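Local coordinates for protein CAIP (Helicobacter cinaedi, PDB 5LBH) that probably oxidises and stores iron as a dodecameric Dps-like mini-ferritin, and promotes the differentiation of macrophages into foam cells in atherosclerotic inflammation, at residues A[10-15]-A[54-59]; A[99-104]-A[139-144]; A[16-21]-A[42-47]. All blocks are in the same frame, centred on the assembly; numbering follows the deposited sequence.

Contact 1 of 3, residues A[10-15]-A[54-59]. With FE (Fe (III) ion), chain M.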
loop_
_atom_site.group_PDB
_atom_site.type_symbol
_atom_site.label_atom_id
_atom_site.label_comp_id
_atom_site.label_asym_id
_atom_site.label_seq_id
_atom_site.Cartn_x
_atom_site.Cartn_y
_atom_site.Cartn_z
ATOM N N GLN A 10 32.473 -2.581 23.495
ATOM C CA GLN A 10 33.453 -1.938 22.632
ATOM C C GLN A 10 32.818 -1.584 21.283
ATOM O O GLN A 10 32.944 -0.451 20.798
ATOM C CB GLN A 10 34.676 -2.853 22.480
ATOM C CG GLN A 10 35.773 -2.281 21.597
ATOM C CD GLN A 10 36.453 -1.086 22.226
ATOM O OE1 GLN A 10 36.787 -1.097 23.408
ATOM N NE2 GLN A 10 36.630 -0.040 21.452
ATOM N N ILE A 11 32.086 -2.532 20.686
ATOM C CA ILE A 11 31.334 -2.240 19.463
ATOM C C ILE A 11 30.380 -1.063 19.690
ATOM O O ILE A 11 30.235 -0.180 18.837
ATOM C CB ILE A 11 30.562 -3.495 19.008
ATOM C CG1 ILE A 11 31.519 -4.664 18.700
ATOM C CG2 ILE A 11 29.678 -3.162 17.819
ATOM C CD1 ILE A 11 31.028 -5.639 17.733
ATOM N N GLN A 12 29.712 -1.042 20.846
ATOM C CA GLN A 12 28.785 0.033 21.164
ATOM C C GLN A 12 29.483 1.391 21.141
ATOM O O GLN A 12 29.012 2.336 20.494
ATOM C CB GLN A 12 28.142 -0.227 22.527
ATOM C CG GLN A 12 27.026 0.738 22.865
ATOM C CD GLN A 12 26.692 0.779 24.342
ATOM O OE1 GLN A 12 27.268 0.051 25.140
ATOM N NE2 GLN A 12 25.758 1.643 24.712
ATOM N N ALA A 13 30.622 1.502 21.837
ATOM C CA ALA A 13 31.309 2.786 21.930
ATOM C C ALA A 13 31.817 3.248 20.568
ATOM O O ALA A 13 31.700 4.430 20.220
ATOM C CB ALA A 13 32.451 2.700 22.941
ATOM N N ASP A 14 32.400 2.337 19.789
ATOM C CA ASP A 14 32.881 2.736 18.475
ATOM C C ASP A 14 31.727 3.059 17.534
ATOM O O ASP A 14 31.880 3.923 16.657
ATOM C CB ASP A 14 33.787 1.653 17.889
ATOM C CG ASP A 14 35.098 1.497 18.665
ATOM O OD1 ASP A 14 35.784 2.507 18.983
ATOM O OD2 ASP A 14 35.440 0.337 18.963
ATOM N N ALA A 15 30.574 2.376 17.683
ATOM C CA ALA A 15 29.408 2.722 16.863
ATOM C C ALA A 15 28.956 4.151 17.131
ATOM O O ALA A 15 28.627 4.888 16.193
ATOM C CB ALA A 15 28.245 1.757 17.091
ATOM N N ASP A 54 21.051 -2.428 19.022
ATOM C CA ASP A 54 21.041 -3.892 19.081
ATOM C C ASP A 54 22.069 -4.399 20.069
ATOM O O ASP A 54 21.769 -5.230 20.935
ATOM C CB ASP A 54 21.378 -4.503 17.723
ATOM C CG ASP A 54 20.354 -4.217 16.673
ATOM O OD1 ASP A 54 20.722 -4.296 15.472
ATOM O OD2 ASP A 54 19.198 -3.930 17.051
ATOM N N VAL A 55 23.300 -3.905 19.932
ATOM C CA VAL A 55 24.433 -4.379 20.714
ATOM C C VAL A 55 24.263 -4.029 22.199
ATOM O O VAL A 55 24.565 -4.846 23.082
ATOM C CB VAL A 55 25.721 -3.819 20.072
ATOM C CG1 VAL A 55 26.038 -2.413 20.487
ATOM C CG2 VAL A 55 26.864 -4.751 20.247
ATOM N N ALA A 56 23.747 -2.830 22.498
ATOM C CA ALA A 56 23.466 -2.462 23.884
ATOM C C ALA A 56 22.412 -3.374 24.489
ATOM O O ALA A 56 22.512 -3.764 25.655
ATOM C CB ALA A 56 22.986 -1.014 23.977
ATOM N N GLU A 57 21.353 -3.664 23.726
ATOM C CA GLU A 57 20.291 -4.531 24.216
ATOM C C GLU A 57 20.750 -5.972 24.366
ATOM O O GLU A 57 20.284 -6.674 25.268
ATOM C CB GLU A 57 19.085 -4.440 23.292
ATOM C CG GLU A 57 18.188 -3.287 23.678
ATOM C CD GLU A 57 17.100 -2.994 22.674
ATOM O OE1 GLU A 57 16.528 -1.890 22.776
ATOM O OE2 GLU A 57 16.794 -3.855 21.807
ATOM N N ARG A 58 21.694 -6.420 23.544
ATOM C CA ARG A 58 22.169 -7.779 23.737
ATOM C C ARG A 58 22.954 -7.897 25.043
ATOM O O ARG A 58 22.783 -8.868 25.785
ATOM C CB ARG A 58 23.008 -8.215 22.538
ATOM C CG ARG A 58 23.574 -9.595 22.703
ATOM C CD ARG A 58 22.459 -10.636 22.697
ATOM N NE ARG A 58 22.969 -12.000 22.836
ATOM C CZ ARG A 58 22.272 -13.003 23.367
ATOM N NH1 ARG A 58 21.031 -12.800 23.814
ATOM N NH2 ARG A 58 22.818 -14.207 23.461
ATOM N N VAL A 59 23.763 -6.881 25.373
ATOM C CA VAL A 59 24.457 -6.856 26.657
ATOM C C VAL A 59 23.454 -6.983 27.791
ATOM O O VAL A 59 23.658 -7.729 28.757
ATOM C CB VAL A 59 25.290 -5.556 26.778
ATOM C CG1 VAL A 59 25.756 -5.313 28.196
ATOM C CG2 VAL A 59 26.454 -5.580 25.817
HETATM FE FE FE M . 15.390 -0.771 21.277
#
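Val55 pushes its two methyl groups against neighbouring residues of the facing helix: CG1 lies 3.7 Å from Gln12 CB, and CG2 is 4.0 Å from Ile11 CG2. With chi1 at 82°, CG1 sits between the backbone N and the carbonyl carbon of Val55 and turns to Gln12, while CG2 turns to Ile11. Gln12 then runs on, extended, past Val55, and the nitrogen end of its amide comes beside Ala56, with Gln12 NE2 3.9 Å from Ala56 CB. That NE2 is no stray polar atom, since it hydrogen-bonds to Tyr67 O. Helices 4-28 and 34-61 form an antiparallel pair of the ferritin-like four-helix bundle; here their local axes approach to 9.2 Å, with 153° between their directions. On the side of helix 4-28 turned to residues 76-79, Gln10 NE2 donates to Asp14 OD2 over 2.8 Å, and Asp14 OD1 accepts from the backbone N of Lys78 and of Ile79. Next along the chain from Ala56, Glu57 extends away from this interface to bind iron through OE1 at 2.2 Å. Asp53 of the same chain and His26 of a second subunit complete the protein ligands, as in the intersubunit sites of Dps proteins, while Glu57 OE2 forms a salt bridge with Lys135 of a third subunit.

Contact 2 of 3, residues A[99-104]-A[139-144]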
loop_
_atom_site.group_PDB
_atom_site.type_symbol
_atom_site.label_atom_id
_atom_site.label_comp_id
_atom_site.label_asym_id
_atom_site.label_seq_id
_atom_site.Cartn_x
_atom_site.Cartn_y
_atom_site.Cartn_z
ATOM N N ASP A 99 37.552 2.256 8.590
ATOM C CA ASP A 99 36.776 1.934 9.784
ATOM C C ASP A 99 36.000 0.631 9.632
ATOM O O ASP A 99 35.808 -0.080 10.624
ATOM C CB ASP A 99 35.837 3.086 10.155
ATOM C CG ASP A 99 36.573 4.240 10.840
ATOM O OD1 ASP A 99 37.730 4.046 11.253
ATOM O OD2 ASP A 99 35.990 5.328 10.992
ATOM N N TYR A 100 35.547 0.305 8.416
ATOM C CA TYR A 100 34.857 -0.966 8.181
ATOM C C TYR A 100 35.771 -2.159 8.443
ATOM O O TYR A 100 35.318 -3.204 8.921
ATOM C CB TYR A 100 34.330 -1.038 6.750
ATOM C CG TYR A 100 32.994 -0.416 6.551
ATOM C CD1 TYR A 100 32.386 0.304 7.564
ATOM C CD2 TYR A 100 32.310 -0.600 5.376
ATOM C CE1 TYR A 100 31.143 0.863 7.389
ATOM C CE2 TYR A 100 31.068 -0.048 5.187
ATOM C CZ TYR A 100 30.489 0.680 6.194
ATOM O OH TYR A 100 29.249 1.235 5.994
ATOM N N GLU A 101 37.053 -2.040 8.077
ATOM C CA GLU A 101 38.006 -3.110 8.345
ATOM C C GLU A 101 38.182 -3.290 9.840
ATOM O O GLU A 101 38.395 -4.410 10.324
ATOM C CB GLU A 101 39.374 -2.768 7.757
ATOM C CG GLU A 101 39.330 -2.211 6.379
ATOM C CD GLU A 101 39.702 -3.208 5.352
ATOM O OE1 GLU A 101 39.283 -4.374 5.523
ATOM O OE2 GLU A 101 40.366 -2.811 4.362
ATOM N N TYR A 102 38.102 -2.190 10.581
ATOM C CA TYR A 102 38.165 -2.262 12.027
ATOM C C TYR A 102 36.937 -2.965 12.591
ATOM O O TYR A 102 37.059 -3.895 13.391
ATOM C CB TYR A 102 38.304 -0.856 12.585
ATOM C CG TYR A 102 38.160 -0.782 14.072
ATOM C CD1 TYR A 102 36.994 -0.273 14.645
ATOM C CD2 TYR A 102 39.167 -1.238 14.908
ATOM C CE1 TYR A 102 36.854 -0.195 16.013
ATOM C CE2 TYR A 102 39.035 -1.169 16.265
ATOM C CZ TYR A 102 37.876 -0.647 16.820
ATOM O OH TYR A 102 37.735 -0.580 18.195
ATOM N N PHE A 103 35.744 -2.563 12.156
ATOM C CA PHE A 103 34.529 -3.233 12.614
ATOM C C PHE A 103 34.518 -4.699 12.199
ATOM O O PHE A 103 34.024 -5.551 12.945
ATOM C CB PHE A 103 33.288 -2.509 12.087
ATOM C CG PHE A 103 32.892 -1.285 12.890
ATOM C CD1 PHE A 103 32.324 -1.405 14.152
ATOM C CD2 PHE A 103 33.076 -0.003 12.370
ATOM C CE1 PHE A 103 31.922 -0.265 14.879
ATOM C CE2 PHE A 103 32.695 1.126 13.079
ATOM C CZ PHE A 103 32.129 0.999 14.339
ATOM N N LEU A 104 35.068 -5.023 11.028
ATOM C CA LEU A 104 35.105 -6.425 10.621
ATOM C C LEU A 104 35.897 -7.269 11.623
ATOM O O LEU A 104 35.413 -8.314 12.080
ATOM C CB LEU A 104 35.673 -6.555 9.210
ATOM C CG LEU A 104 35.928 -7.975 8.714
ATOM C CD1 LEU A 104 34.633 -8.736 8.438
ATOM C CD2 LEU A 104 36.754 -7.910 7.454
ATOM N N MET A 139 32.729 -3.652 -2.136
ATOM C CA MET A 139 32.208 -2.622 -3.021
ATOM C C MET A 139 33.061 -1.359 -2.954
ATOM O O MET A 139 33.323 -0.725 -3.984
ATOM C CB MET A 139 30.757 -2.320 -2.659
ATOM C CG MET A 139 29.776 -3.460 -2.958
ATOM S SD MET A 139 28.090 -2.993 -2.474
ATOM C CE MET A 139 27.173 -4.329 -3.212
ATOM N N LEU A 140 33.535 -0.999 -1.753
ATOM C CA LEU A 140 34.377 0.187 -1.616
ATOM C C LEU A 140 35.727 -0.016 -2.293
ATOM O O LEU A 140 36.262 0.915 -2.908
ATOM C CB LEU A 140 34.574 0.541 -0.145
ATOM C CG LEU A 140 33.434 1.277 0.563
ATOM C CD1 LEU A 140 33.582 1.180 2.092
ATOM C CD2 LEU A 140 33.387 2.708 0.136
ATOM N N LYS A 141 36.299 -1.225 -2.188
ATOM C CA LYS A 141 37.550 -1.493 -2.893
ATOM C C LYS A 141 37.361 -1.426 -4.403
ATOM O O LYS A 141 38.222 -0.903 -5.118
ATOM C CB LYS A 141 38.120 -2.850 -2.498
ATOM C CG LYS A 141 38.724 -2.904 -1.115
ATOM C CD LYS A 141 39.066 -4.339 -0.785
ATOM C CE LYS A 141 39.828 -4.455 0.507
ATOM N NZ LYS A 141 40.087 -5.894 0.852
ATOM N N SER A 142 36.229 -1.920 -4.909
ATOM C CA SER A 142 35.992 -1.814 -6.344
ATOM C C SER A 142 35.812 -0.361 -6.744
ATOM O O SER A 142 36.303 0.066 -7.793
ATOM C CB SER A 142 34.774 -2.639 -6.750
ATOM O OG SER A 142 35.044 -4.025 -6.633
ATOM N N GLN A 143 35.172 0.429 -5.880
ATOM C CA GLN A 143 34.925 1.819 -6.211
ATOM C C GLN A 143 36.207 2.641 -6.167
ATOM O O GLN A 143 36.376 3.552 -6.979
ATOM C CB GLN A 143 33.862 2.376 -5.268
ATOM C CG GLN A 143 33.585 3.855 -5.436
ATOM C CD GLN A 143 32.560 4.366 -4.451
ATOM O OE1 GLN A 143 31.996 3.596 -3.671
ATOM N NE2 GLN A 143 32.299 5.671 -4.489
ATOM N N LEU A 144 37.145 2.305 -5.282
ATOM C CA LEU A 144 38.429 2.999 -5.212
ATOM C C LEU A 144 39.465 2.433 -6.176
ATOM O O LEU A 144 40.497 3.073 -6.391
ATOM C CB LEU A 144 38.986 2.943 -3.781
ATOM C CG LEU A 144 38.221 3.722 -2.696
ATOM C CD1 LEU A 144 38.542 3.203 -1.296
ATOM C CD2 LEU A 144 38.576 5.185 -2.785
#
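Tyr100 and Leu140 both start out with CG anti to their own carbonyl carbon (chi1 -86° and -79°), and this swings the phenol and the isobutyl group across the gap between helices 89-116 and 120-144. The two side chains cross at about a right angle. Leu140 CD1 makes the touch, 3.9 Å from Tyr100 CD2 and 4.2 Å from Tyr100 CE2, so a single methyl meets the CD2-CE2 side of the ring obliquely. The backbones stay well apart here, with Tyr100 CA and Leu140 CA 9.9 Å from each other, and the side chains bridge the distance. This is an apolar layer of the ferritin-like four-helix bundle, close to the C-terminal end of its last helix. Tyr100 is also packed by Leu133, Ala136 and Ile137 of that helix, and by Phe18 of helix 4-28; Leu140 leans on Val96 as well. One residue along each helix, at the more open margin, Lys141, extended beyond CB, reaches out to a folded Glu101. Lys141 CE comes within 4.2 Å of Glu101 OE2, but NZ remains 4.7 Å from that oxygen, beyond salt-bridge range. The attraction between the two charges is therefore likely to be modest and softened by solvent, and what joins these two segments is chiefly the apolar touch of leucine on tyrosine.

Contact 3 of 3, residues A[16-21]-A[42-47]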
loop_
_atom_site.group_PDB
_atom_site.type_symbol
_atom_site.label_atom_id
_atom_site.label_comp_id
_atom_site.label_asym_id
_atom_site.label_seq_id
_atom_site.Cartn_x
_atom_site.Cartn_y
_atom_site.Cartn_z
ATOM N N SER A 16 28.919 4.566 18.402
ATOM C CA SER A 16 28.431 5.916 18.680
ATOM C C SER A 16 29.387 6.973 18.141
ATOM O O SER A 16 28.940 8.026 17.685
ATOM C CB SER A 16 28.169 6.130 20.182
ATOM O OG SER A 16 29.348 6.179 20.955
ATOM N N VAL A 17 30.694 6.709 18.164
ATOM C CA VAL A 17 31.644 7.662 17.593
ATOM C C VAL A 17 31.550 7.669 16.073
ATOM O O VAL A 17 31.547 8.729 15.446
ATOM C CB VAL A 17 33.067 7.354 18.090
ATOM C CG1 VAL A 17 34.104 8.201 17.347
ATOM C CG2 VAL A 17 33.144 7.591 19.610
ATOM N N PHE A 18 31.451 6.488 15.456
ATOM C CA PHE A 18 31.322 6.409 14.004
ATOM C C PHE A 18 30.030 7.070 13.542
ATOM O O PHE A 18 29.995 7.741 12.496
ATOM C CB PHE A 18 31.361 4.945 13.567
ATOM C CG PHE A 18 31.512 4.757 12.092
ATOM C CD1 PHE A 18 30.522 4.131 11.344
ATOM C CD2 PHE A 18 32.656 5.203 11.441
ATOM C CE1 PHE A 18 30.673 3.960 9.969
ATOM C CE2 PHE A 18 32.807 5.036 10.068
ATOM C CZ PHE A 18 31.816 4.414 9.329
ATOM N N TYR A 19 28.963 6.906 14.331
ATOM C CA TYR A 19 27.690 7.538 14.021
ATOM C C TYR A 19 27.852 9.042 13.808
ATOM O O TYR A 19 27.344 9.602 12.826
ATOM C CB TYR A 19 26.708 7.231 15.152
ATOM C CG TYR A 19 25.363 7.888 15.052
ATOM C CD1 TYR A 19 25.042 8.963 15.870
ATOM C CD2 TYR A 19 24.386 7.404 14.175
ATOM C CE1 TYR A 19 23.819 9.554 15.804
ATOM C CE2 TYR A 19 23.137 8.003 14.099
ATOM C CZ TYR A 19 22.866 9.082 14.916
ATOM O OH TYR A 19 21.645 9.699 14.874
ATOM N N VAL A 20 28.588 9.708 14.701
ATOM C CA VAL A 20 28.768 11.150 14.576
ATOM C C VAL A 20 29.762 11.479 13.468
ATOM O O VAL A 20 29.555 12.427 12.705
ATOM C CB VAL A 20 29.182 11.767 15.929
ATOM C CG1 VAL A 20 29.609 13.202 15.747
ATOM C CG2 VAL A 20 28.013 11.725 16.908
ATOM N N LYS A 21 30.844 10.708 13.349
ATOM C CA LYS A 21 31.787 10.952 12.263
ATOM C C LYS A 21 31.099 10.905 10.896
ATOM O O LYS A 21 31.404 11.712 10.005
ATOM C CB LYS A 21 32.918 9.933 12.290
ATOM C CG LYS A 21 33.923 10.190 11.203
ATOM C CD LYS A 21 34.964 9.111 11.103
ATOM C CE LYS A 21 35.968 9.118 12.215
ATOM N NZ LYS A 21 37.034 8.068 11.960
ATOM N N GLN A 42 24.040 8.913 4.726
ATOM C CA GLN A 42 22.860 8.921 5.583
ATOM C C GLN A 42 22.383 7.495 5.859
ATOM O O GLN A 42 22.007 7.159 6.987
ATOM C CB GLN A 42 21.731 9.728 4.967
ATOM C CG GLN A 42 20.539 9.736 5.904
ATOM C CD GLN A 42 19.261 10.232 5.280
ATOM O OE1 GLN A 42 18.443 9.434 4.839
ATOM N NE2 GLN A 42 19.098 11.555 5.201
ATOM N N GLU A 43 22.415 6.639 4.842
ATOM C CA GLU A 43 22.091 5.233 5.042
ATOM C C GLU A 43 23.047 4.560 6.023
ATOM O O GLU A 43 22.632 3.711 6.822
ATOM C CB GLU A 43 22.108 4.514 3.697
ATOM C CG GLU A 43 21.020 4.986 2.776
ATOM C CD GLU A 43 21.073 4.287 1.440
ATOM O OE1 GLU A 43 19.998 4.112 0.817
ATOM O OE2 GLU A 43 22.192 3.908 1.015
ATOM N N ILE A 44 24.331 4.926 5.980
ATOM C CA ILE A 44 25.319 4.305 6.857
ATOM C C ILE A 44 25.096 4.707 8.313
ATOM O O ILE A 44 25.149 3.866 9.215
ATOM C CB ILE A 44 26.740 4.640 6.388
ATOM C CG1 ILE A 44 27.027 3.993 5.026
ATOM C CG2 ILE A 44 27.764 4.287 7.461
ATOM C CD1 ILE A 44 28.426 4.318 4.487
ATOM N N TYR A 45 24.877 5.991 8.589
ATOM C CA TYR A 45 24.732 6.308 10.003
ATOM C C TYR A 45 23.416 5.787 10.573
ATOM O O TYR A 45 23.346 5.534 11.778
ATOM C CB TYR A 45 24.928 7.816 10.276
ATOM C CG TYR A 45 23.923 8.844 9.756
ATOM C CD1 TYR A 45 22.585 8.857 10.182
ATOM C CD2 TYR A 45 24.342 9.878 8.903
ATOM C CE1 TYR A 45 21.675 9.836 9.723
ATOM C CE2 TYR A 45 23.458 10.857 8.458
ATOM C CZ TYR A 45 22.126 10.829 8.865
ATOM O OH TYR A 45 21.269 11.809 8.416
ATOM N N GLU A 46 22.398 5.564 9.737
ATOM C CA GLU A 46 21.166 4.957 10.236
ATOM C C GLU A 46 21.364 3.480 10.547
ATOM O O GLU A 46 20.784 2.972 11.511
ATOM C CB GLU A 46 20.028 5.133 9.219
ATOM C CG GLU A 46 19.456 6.560 9.157
ATOM C CD GLU A 46 18.516 6.812 7.953
ATOM O OE1 GLU A 46 18.359 5.920 7.079
ATOM O OE2 GLU A 46 17.959 7.933 7.862
ATOM N N GLN A 47 22.243 2.797 9.804
ATOM C CA GLN A 47 22.504 1.394 10.094
ATOM C C GLN A 47 23.332 1.228 11.364
ATOM O O GLN A 47 23.073 0.307 12.149
ATOM C CB GLN A 47 23.235 0.734 8.914
ATOM C CG GLN A 47 22.384 0.515 7.674
ATOM C CD GLN A 47 21.405 -0.652 7.837
ATOM O OE1 GLN A 47 20.183 -0.457 7.854
ATOM N NE2 GLN A 47 21.939 -1.871 7.949
#
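Tyr19 and Tyr45 mark the point where segments 16-21 and 42-47, running in roughly opposite directions, bring their backbones close: the two CA atoms are 5.1 Å apart. At such a spacing the side chains pass alongside the opposite backbone. Tyr19, with CG anti to its backbone N (chi1 176°), lays one ring edge against the other helix. Tyr45 O lies near the plane of that ring, 3.2 Å from Tyr19 CD2, and Tyr45 CB is 4.0 Å from the same ring carbon. The two phenol rings stand almost perpendicular, planes at 83° and centroids 5.9 Å apart, but they meet obliquely. One face of the Tyr45 ring carries Gln42 O over its centre, and the same ring stacks with His23. On the side toward helix 89-116, Phe18 CE1 meets Ile44 CG2 at 3.9 Å, adding an apolar link within the four-helix bundle. Tyr19 reaches the subunit boundary, where its ring meets Tyr19 of a second subunit with the planes nearly parallel. Tyr45 packs edge-to-face with His26 of its own chain and touches Asp53 of the second subunit. The nearest side-chain atom of Tyr45 is about 4 Å from a bound iron. Contacts of aromatic and aliphatic carbon, with a backbone carbonyl at one ring edge, do the joining and place the Tyr45 ring beside an intersubunit metal site.

Contacts 1 and 3 pin the same two helices, 4-28 and 34-61, at points whose centres are about 13 Å apart; contact 3 falls between the two segments of contact 1 along the chain. They lie by different irons of the subunit interface: Glu57 of contact 1 binds one, and Tyr45 of contact 3 is close to another. Contact 2 ties helices 89-116 and 120-144 and is joined to both others. Tyr102 OH probably hydrogen-bonds Asp14 OD2 (2.6 Å), linking it to contact 1, about 21 Å away between centres. Toward contact 3, about 15 Å away between centres, the salt bridge from Lys21 NZ to Asp99 OD2 spans 3.1 Å.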